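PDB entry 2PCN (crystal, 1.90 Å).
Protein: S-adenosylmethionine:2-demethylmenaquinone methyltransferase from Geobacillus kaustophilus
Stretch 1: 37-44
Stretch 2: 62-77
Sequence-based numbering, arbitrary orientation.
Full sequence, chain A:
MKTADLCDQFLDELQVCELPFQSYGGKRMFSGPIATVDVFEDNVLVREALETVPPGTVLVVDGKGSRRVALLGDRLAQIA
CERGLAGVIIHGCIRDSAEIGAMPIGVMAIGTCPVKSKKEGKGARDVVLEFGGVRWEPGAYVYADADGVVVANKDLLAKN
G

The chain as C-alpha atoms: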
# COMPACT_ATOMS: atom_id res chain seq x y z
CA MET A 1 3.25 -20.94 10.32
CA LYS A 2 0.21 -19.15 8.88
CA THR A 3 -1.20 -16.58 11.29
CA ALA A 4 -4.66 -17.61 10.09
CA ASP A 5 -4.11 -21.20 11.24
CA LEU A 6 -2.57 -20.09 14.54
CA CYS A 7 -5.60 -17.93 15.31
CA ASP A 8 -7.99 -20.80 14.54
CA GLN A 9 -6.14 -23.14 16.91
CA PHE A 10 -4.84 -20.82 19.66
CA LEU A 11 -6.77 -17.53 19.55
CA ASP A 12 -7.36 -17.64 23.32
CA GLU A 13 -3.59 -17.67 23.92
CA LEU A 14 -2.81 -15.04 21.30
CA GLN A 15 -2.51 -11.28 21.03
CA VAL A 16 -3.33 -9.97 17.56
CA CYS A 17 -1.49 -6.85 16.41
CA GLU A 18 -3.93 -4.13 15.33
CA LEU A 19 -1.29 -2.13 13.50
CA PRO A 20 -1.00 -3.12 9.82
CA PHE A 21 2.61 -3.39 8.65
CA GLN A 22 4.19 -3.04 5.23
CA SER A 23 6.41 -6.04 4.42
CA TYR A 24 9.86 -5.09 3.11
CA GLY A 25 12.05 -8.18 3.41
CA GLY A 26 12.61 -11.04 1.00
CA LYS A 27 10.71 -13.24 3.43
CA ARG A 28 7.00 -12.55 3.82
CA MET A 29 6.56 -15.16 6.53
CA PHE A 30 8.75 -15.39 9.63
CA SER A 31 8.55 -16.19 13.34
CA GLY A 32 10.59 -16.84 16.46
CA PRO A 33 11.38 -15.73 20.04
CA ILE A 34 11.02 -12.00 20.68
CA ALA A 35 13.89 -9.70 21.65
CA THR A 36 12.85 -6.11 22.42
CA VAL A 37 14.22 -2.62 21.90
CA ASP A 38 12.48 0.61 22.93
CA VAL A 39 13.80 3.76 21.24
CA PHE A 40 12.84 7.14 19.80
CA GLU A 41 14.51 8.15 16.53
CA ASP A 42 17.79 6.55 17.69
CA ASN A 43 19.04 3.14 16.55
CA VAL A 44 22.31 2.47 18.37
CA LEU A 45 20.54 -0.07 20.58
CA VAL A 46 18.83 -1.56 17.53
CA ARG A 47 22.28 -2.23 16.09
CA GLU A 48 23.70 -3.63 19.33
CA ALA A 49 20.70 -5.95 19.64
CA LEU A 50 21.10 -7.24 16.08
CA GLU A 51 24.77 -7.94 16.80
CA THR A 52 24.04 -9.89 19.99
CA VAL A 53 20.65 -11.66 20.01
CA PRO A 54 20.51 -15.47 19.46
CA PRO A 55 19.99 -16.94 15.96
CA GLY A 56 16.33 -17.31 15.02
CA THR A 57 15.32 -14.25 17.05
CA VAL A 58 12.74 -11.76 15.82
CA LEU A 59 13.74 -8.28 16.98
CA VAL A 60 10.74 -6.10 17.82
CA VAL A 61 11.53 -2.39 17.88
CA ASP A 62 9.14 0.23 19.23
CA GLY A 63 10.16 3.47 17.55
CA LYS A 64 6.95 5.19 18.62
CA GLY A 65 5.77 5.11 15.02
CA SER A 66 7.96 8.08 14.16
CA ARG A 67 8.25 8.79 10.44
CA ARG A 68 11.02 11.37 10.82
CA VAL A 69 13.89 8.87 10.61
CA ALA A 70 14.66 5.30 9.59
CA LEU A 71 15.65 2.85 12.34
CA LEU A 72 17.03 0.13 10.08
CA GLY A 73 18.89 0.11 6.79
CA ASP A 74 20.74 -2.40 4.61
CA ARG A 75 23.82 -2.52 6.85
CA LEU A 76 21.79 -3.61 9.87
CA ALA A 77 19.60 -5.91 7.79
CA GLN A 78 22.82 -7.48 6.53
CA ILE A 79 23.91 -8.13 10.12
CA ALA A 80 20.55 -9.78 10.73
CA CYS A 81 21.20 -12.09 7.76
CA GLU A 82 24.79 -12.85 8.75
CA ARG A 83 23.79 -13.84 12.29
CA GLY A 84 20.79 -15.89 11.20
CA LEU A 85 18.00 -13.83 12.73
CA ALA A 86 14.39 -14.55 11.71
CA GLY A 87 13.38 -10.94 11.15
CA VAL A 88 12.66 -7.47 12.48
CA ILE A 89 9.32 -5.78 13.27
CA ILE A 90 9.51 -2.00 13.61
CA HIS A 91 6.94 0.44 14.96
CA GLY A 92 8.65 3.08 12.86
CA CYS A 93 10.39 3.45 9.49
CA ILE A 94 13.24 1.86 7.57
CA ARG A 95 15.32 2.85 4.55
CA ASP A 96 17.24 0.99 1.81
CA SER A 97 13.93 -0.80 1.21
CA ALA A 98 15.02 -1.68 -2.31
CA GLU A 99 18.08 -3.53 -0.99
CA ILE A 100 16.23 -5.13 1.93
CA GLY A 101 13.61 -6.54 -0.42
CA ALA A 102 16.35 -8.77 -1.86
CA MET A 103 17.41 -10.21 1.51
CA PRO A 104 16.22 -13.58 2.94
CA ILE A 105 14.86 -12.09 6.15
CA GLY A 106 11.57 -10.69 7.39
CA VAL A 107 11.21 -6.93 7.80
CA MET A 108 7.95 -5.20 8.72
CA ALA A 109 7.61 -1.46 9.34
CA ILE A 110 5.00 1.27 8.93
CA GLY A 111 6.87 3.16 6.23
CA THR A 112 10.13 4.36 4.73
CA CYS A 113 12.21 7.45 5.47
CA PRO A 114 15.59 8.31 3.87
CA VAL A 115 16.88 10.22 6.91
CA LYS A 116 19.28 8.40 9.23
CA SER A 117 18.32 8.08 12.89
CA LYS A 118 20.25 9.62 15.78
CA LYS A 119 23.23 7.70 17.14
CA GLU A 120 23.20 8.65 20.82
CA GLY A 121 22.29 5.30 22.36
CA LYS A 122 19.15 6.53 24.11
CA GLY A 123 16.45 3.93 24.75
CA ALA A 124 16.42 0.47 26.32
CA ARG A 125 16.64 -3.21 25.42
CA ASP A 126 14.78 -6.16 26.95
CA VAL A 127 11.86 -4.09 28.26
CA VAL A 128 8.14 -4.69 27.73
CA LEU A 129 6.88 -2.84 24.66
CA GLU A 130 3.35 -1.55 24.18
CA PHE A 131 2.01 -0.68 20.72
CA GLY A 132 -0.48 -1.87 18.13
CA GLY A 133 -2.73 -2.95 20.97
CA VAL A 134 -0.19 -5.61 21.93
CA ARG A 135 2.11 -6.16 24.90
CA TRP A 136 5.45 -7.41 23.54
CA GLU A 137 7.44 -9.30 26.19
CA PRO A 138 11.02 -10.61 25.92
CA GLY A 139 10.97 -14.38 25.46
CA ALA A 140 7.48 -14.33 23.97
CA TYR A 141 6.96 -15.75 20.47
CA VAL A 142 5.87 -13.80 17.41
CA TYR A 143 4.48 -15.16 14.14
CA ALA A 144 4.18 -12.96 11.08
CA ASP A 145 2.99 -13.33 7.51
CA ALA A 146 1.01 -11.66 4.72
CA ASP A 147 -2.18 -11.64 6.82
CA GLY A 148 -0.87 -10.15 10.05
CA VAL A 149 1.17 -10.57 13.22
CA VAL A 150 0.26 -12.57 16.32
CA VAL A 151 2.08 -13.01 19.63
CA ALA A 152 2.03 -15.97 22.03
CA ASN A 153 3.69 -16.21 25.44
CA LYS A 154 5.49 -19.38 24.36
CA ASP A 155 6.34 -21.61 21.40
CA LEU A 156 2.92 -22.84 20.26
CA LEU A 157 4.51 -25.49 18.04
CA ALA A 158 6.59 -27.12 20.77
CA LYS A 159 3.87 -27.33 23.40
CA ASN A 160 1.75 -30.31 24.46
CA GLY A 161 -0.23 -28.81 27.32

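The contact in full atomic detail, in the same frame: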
# COMPACT_ATOMS: atom_id res chain seq x y z
N VAL A 37 13.45 -3.85 21.88
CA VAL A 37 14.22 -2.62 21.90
C VAL A 37 13.21 -1.47 21.89
O VAL A 37 12.30 -1.44 21.06
CB VAL A 37 15.12 -2.46 20.65
CG1 VAL A 37 15.92 -1.17 20.76
CG2 VAL A 37 16.07 -3.65 20.54
N ASP A 38 13.37 -0.54 22.82
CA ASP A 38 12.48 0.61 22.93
C ASP A 38 13.31 1.87 22.70
O ASP A 38 14.20 2.19 23.49
CB ASP A 38 11.84 0.62 24.32
CG ASP A 38 10.72 1.63 24.45
OD1 ASP A 38 9.86 1.70 23.54
OD2 ASP A 38 10.68 2.35 25.47
N VAL A 39 13.04 2.56 21.60
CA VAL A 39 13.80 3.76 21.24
C VAL A 39 12.91 4.86 20.66
O VAL A 39 11.72 4.67 20.44
CB VAL A 39 14.88 3.45 20.19
CG1 VAL A 39 15.83 2.38 20.73
CG2 VAL A 39 14.23 2.97 18.89
N PHE A 40 13.53 6.01 20.40
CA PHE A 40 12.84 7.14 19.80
C PHE A 40 13.80 7.87 18.87
O PHE A 40 14.63 8.66 19.31
CB PHE A 40 12.32 8.10 20.87
CG PHE A 40 11.53 9.25 20.31
CD1 PHE A 40 10.39 9.02 19.55
CD2 PHE A 40 11.94 10.56 20.53
CE1 PHE A 40 9.67 10.08 19.01
CE2 PHE A 40 11.22 11.63 20.00
CZ PHE A 40 10.08 11.39 19.24
N GLU A 41 13.69 7.55 17.58
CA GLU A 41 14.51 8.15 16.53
C GLU A 41 16.02 7.97 16.74
O GLU A 41 16.83 8.77 16.28
CB GLU A 41 14.15 9.64 16.40
CG GLU A 41 12.63 9.88 16.46
CD GLU A 41 12.23 11.29 16.10
OE1 GLU A 41 12.91 12.24 16.53
OE2 GLU A 41 11.21 11.45 15.39
N ASP A 42 16.39 6.88 17.42
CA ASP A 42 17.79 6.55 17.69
C ASP A 42 17.90 5.04 17.49
O ASP A 42 17.05 4.29 17.96
CB ASP A 42 18.15 6.93 19.13
CG ASP A 42 19.65 6.96 19.37
OD1 ASP A 42 20.30 5.90 19.26
OD2 ASP A 42 20.18 8.05 19.67
N ASN A 43 18.93 4.57 16.79
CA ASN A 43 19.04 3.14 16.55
C ASN A 43 20.32 2.44 17.01
O ASN A 43 20.60 1.32 16.58
CB ASN A 43 18.77 2.84 15.06
CG ASN A 43 19.99 3.04 14.18
OD1 ASN A 43 20.95 3.72 14.54
ND2 ASN A 43 19.96 2.44 12.99
N VAL A 44 21.08 3.09 17.88
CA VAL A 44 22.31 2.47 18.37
C VAL A 44 21.99 1.15 19.07
O VAL A 44 22.70 0.16 18.89
CB VAL A 44 23.04 3.38 19.37
CG1 VAL A 44 24.18 2.61 20.05
CG2 VAL A 44 23.59 4.60 18.64
N ASP A 62 10.18 -0.77 19.11
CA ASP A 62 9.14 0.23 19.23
C ASP A 62 9.79 1.60 19.04
O ASP A 62 10.45 2.12 19.94
CB ASP A 62 8.46 0.18 20.60
CG ASP A 62 7.34 1.19 20.72
OD1 ASP A 62 7.07 1.90 19.73
OD2 ASP A 62 6.72 1.29 21.81
N GLY A 63 9.60 2.16 17.85
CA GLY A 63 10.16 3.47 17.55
C GLY A 63 9.11 4.56 17.68
O GLY A 63 9.27 5.66 17.15
N LYS A 64 8.04 4.24 18.39
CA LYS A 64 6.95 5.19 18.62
C LYS A 64 6.22 5.58 17.34
O LYS A 64 5.47 6.56 17.33
CB LYS A 64 7.49 6.45 19.30
CG LYS A 64 8.31 6.15 20.56
CD LYS A 64 7.50 5.34 21.56
CE LYS A 64 8.36 4.87 22.72
NZ LYS A 64 9.44 3.94 22.29
N GLY A 65 6.44 4.81 16.28
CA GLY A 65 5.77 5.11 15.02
C GLY A 65 6.26 6.37 14.34
O GLY A 65 5.60 6.91 13.45
N SER A 66 7.42 6.87 14.76
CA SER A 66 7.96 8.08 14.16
C SER A 66 8.26 7.85 12.69
O SER A 66 8.73 6.79 12.29
CB SER A 66 9.25 8.50 14.86
OG SER A 66 9.86 9.57 14.15
N ARG A 67 7.98 8.86 11.87
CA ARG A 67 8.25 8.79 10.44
C ARG A 67 9.33 9.81 10.06
O ARG A 67 9.56 10.07 8.88
CB ARG A 67 6.97 9.09 9.65
CG ARG A 67 5.92 8.00 9.76
CD ARG A 67 4.61 8.42 9.11
NE ARG A 67 3.60 7.37 9.18
CZ ARG A 67 3.56 6.31 8.37
NH1 ARG A 67 4.48 6.17 7.41
NH2 ARG A 67 2.61 5.40 8.51
N ARG A 68 9.98 10.37 11.07
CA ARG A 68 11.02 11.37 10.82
C ARG A 68 12.39 10.78 10.49
O ARG A 68 13.22 11.44 9.87
CB ARG A 68 11.13 12.32 12.02
CG ARG A 68 9.83 13.05 12.31
CD ARG A 68 10.03 14.26 13.22
NE ARG A 68 10.54 13.90 14.54
CZ ARG A 68 10.70 14.76 15.54
NH1 ARG A 68 10.39 16.04 15.37
NH2 ARG A 68 11.18 14.35 16.71
N VAL A 69 12.63 9.53 10.90
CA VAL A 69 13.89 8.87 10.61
C VAL A 69 13.70 7.37 10.42
O VAL A 69 12.68 6.81 10.82
CB VAL A 69 14.94 9.06 11.75
CG1 VAL A 69 15.23 10.54 11.97
CG2 VAL A 69 14.43 8.41 13.03
N ALA A 70 14.69 6.74 9.80
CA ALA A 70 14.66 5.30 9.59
C ALA A 70 15.41 4.69 10.77
O ALA A 70 16.35 5.28 11.30
CB ALA A 70 15.37 4.96 8.28
N LEU A 71 14.99 3.50 11.21
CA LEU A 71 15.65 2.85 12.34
C LEU A 71 16.48 1.65 11.88
O LEU A 71 17.27 1.09 12.65
CB LEU A 71 14.62 2.41 13.38
CG LEU A 71 13.88 3.55 14.10
CD1 LEU A 71 12.81 2.97 15.01
CD2 LEU A 71 14.86 4.38 14.91
N LEU A 72 16.29 1.26 10.63
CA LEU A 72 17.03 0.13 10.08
C LEU A 72 17.28 0.33 8.60
O LEU A 72 16.40 0.79 7.86
CB LEU A 72 16.24 -1.17 10.32
CG LEU A 72 16.86 -2.47 9.80
CD1 LEU A 72 16.90 -3.51 10.90
CD2 LEU A 72 16.05 -2.96 8.62
N GLY A 73 18.49 -0.01 8.18
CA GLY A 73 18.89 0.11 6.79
C GLY A 73 19.53 -1.19 6.31
O GLY A 73 19.48 -2.19 7.02
N ASP A 74 20.15 -1.17 5.13
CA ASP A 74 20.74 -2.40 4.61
C ASP A 74 21.91 -2.94 5.42
O ASP A 74 22.10 -4.15 5.49
CB ASP A 74 21.13 -2.22 3.14
CG ASP A 74 22.34 -1.33 2.95
OD1 ASP A 74 22.39 -0.26 3.59
OD2 ASP A 74 23.22 -1.70 2.16
N ARG A 75 22.69 -2.06 6.05
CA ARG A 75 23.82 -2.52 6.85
C ARG A 75 23.33 -3.38 8.01
O ARG A 75 23.84 -4.48 8.24
CB ARG A 75 24.62 -1.35 7.41
CG ARG A 75 25.36 -0.53 6.37
CD ARG A 75 26.11 0.60 7.05
NE ARG A 75 25.20 1.43 7.84
CZ ARG A 75 25.53 2.01 8.99
NH1 ARG A 75 26.75 1.86 9.49
NH2 ARG A 75 24.64 2.75 9.64
N LEU A 76 22.34 -2.87 8.74
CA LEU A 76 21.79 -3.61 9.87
C LEU A 76 21.03 -4.85 9.43
O LEU A 76 21.06 -5.88 10.10
CB LEU A 76 20.89 -2.69 10.71
CG LEU A 76 21.63 -1.90 11.80
CD1 LEU A 76 22.81 -1.16 11.20
CD2 LEU A 76 20.67 -0.93 12.48
N ALA A 77 20.34 -4.76 8.29
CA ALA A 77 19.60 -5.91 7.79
C ALA A 77 20.61 -7.00 7.42
O ALA A 77 20.37 -8.19 7.61
CB ALA A 77 18.77 -5.53 6.57
O HOH W 1 11.70 6.11 15.93

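The two stretches meet first as neighbouring parallel strands and then through side chains that satisfy one another as the strand pairing ends. The pairing centres on the bridge between Asp38 and Asp62. The amide N of Asp62 donates to the carbonyl O of Val37 at 3.0 Å, and the amide N of Val39 donates to the carbonyl O of Asp62 at 3.1 Å, both with N-H...O angles of 163°. Asp62 thus uses its own donor and acceptor on the residues that flank Asp38, the usual pattern of a parallel bridge.

Beyond this point the carbonyls crowd. Val39 O lies 2.9 Å from Asp62 O, and since both are acceptors no hydrogen bond can join them. The ammonium group of Lys64 relieves the conflict: NZ donates to Val39 O at 3.0 Å and, weakly, to Asp62 O at 3.1 Å. The same nitrogen forms a salt bridge with Asp38, NZ to OD1 being 2.6 Å. It also offsets a second repulsion, because the side chains of Asp38 and Asp62 lie on the same face of the sheet and bring Asp38 OD1 within 3.6 Å of Asp62 OD2. Lys64 NZ is 3.8 Å from that Asp62 OD2, a long salt bridge. Asp62 OD1, for its part, accepts from the backbone N of Lys64 at 2.9 Å. The alpha carbon of Gly63 adds a CA-H...O contact to Val39 O, with CA and O 3.5 Å apart.

Gly63 opens a type I' turn that ends at Ser66, whose N donates to Gly63 O at 3.3 Å. That carbonyl also takes a hydrogen bond from a water, 2.8 Å from Gly63 O, which in turn accepts from Glu41 N at 3.0 Å. The backbones are therefore still linked here, but through solvent.

The carboxylate of Glu41 is the next polar centre, and Glu41 has the largest area covered by the opposing stretch. Its OE1 accepts from Arg68 NH2 at 2.7 Å and its OE2 from Arg68 NE, also at 2.7 Å, so the salt bridge is bidentate, with OE2 near the guanidinium plane. Ser66 OG donates to the same Glu41 OE2 at 2.6 Å. That hydroxyl is an acceptor as well, receiving Arg68 N at 3.2 Å, which ties the two partners of Glu41 to each other. The Phe40 ring lies against this region, its CD1 3.7 Å from Lys64 CG and its CZ 4.0 Å from Arg68 NH2.

Carbon contacts accompany these bonds: Val69 CG2 approaches Glu41 CA to 3.5 Å, and Leu71 places CD1 4.1 Å from Val39 CG2 and CD2 3.8 Å from Asp42 O. One more direct hydrogen bond closes the contact: Asn43 ND2 donates to Leu71 O at 3.0 Å and 163°, while Asn43 OD1 is satisfied elsewhere in the structure. Leu76 CD2 lies 3.5 Å from Asn43 ND2, packing beside the amide.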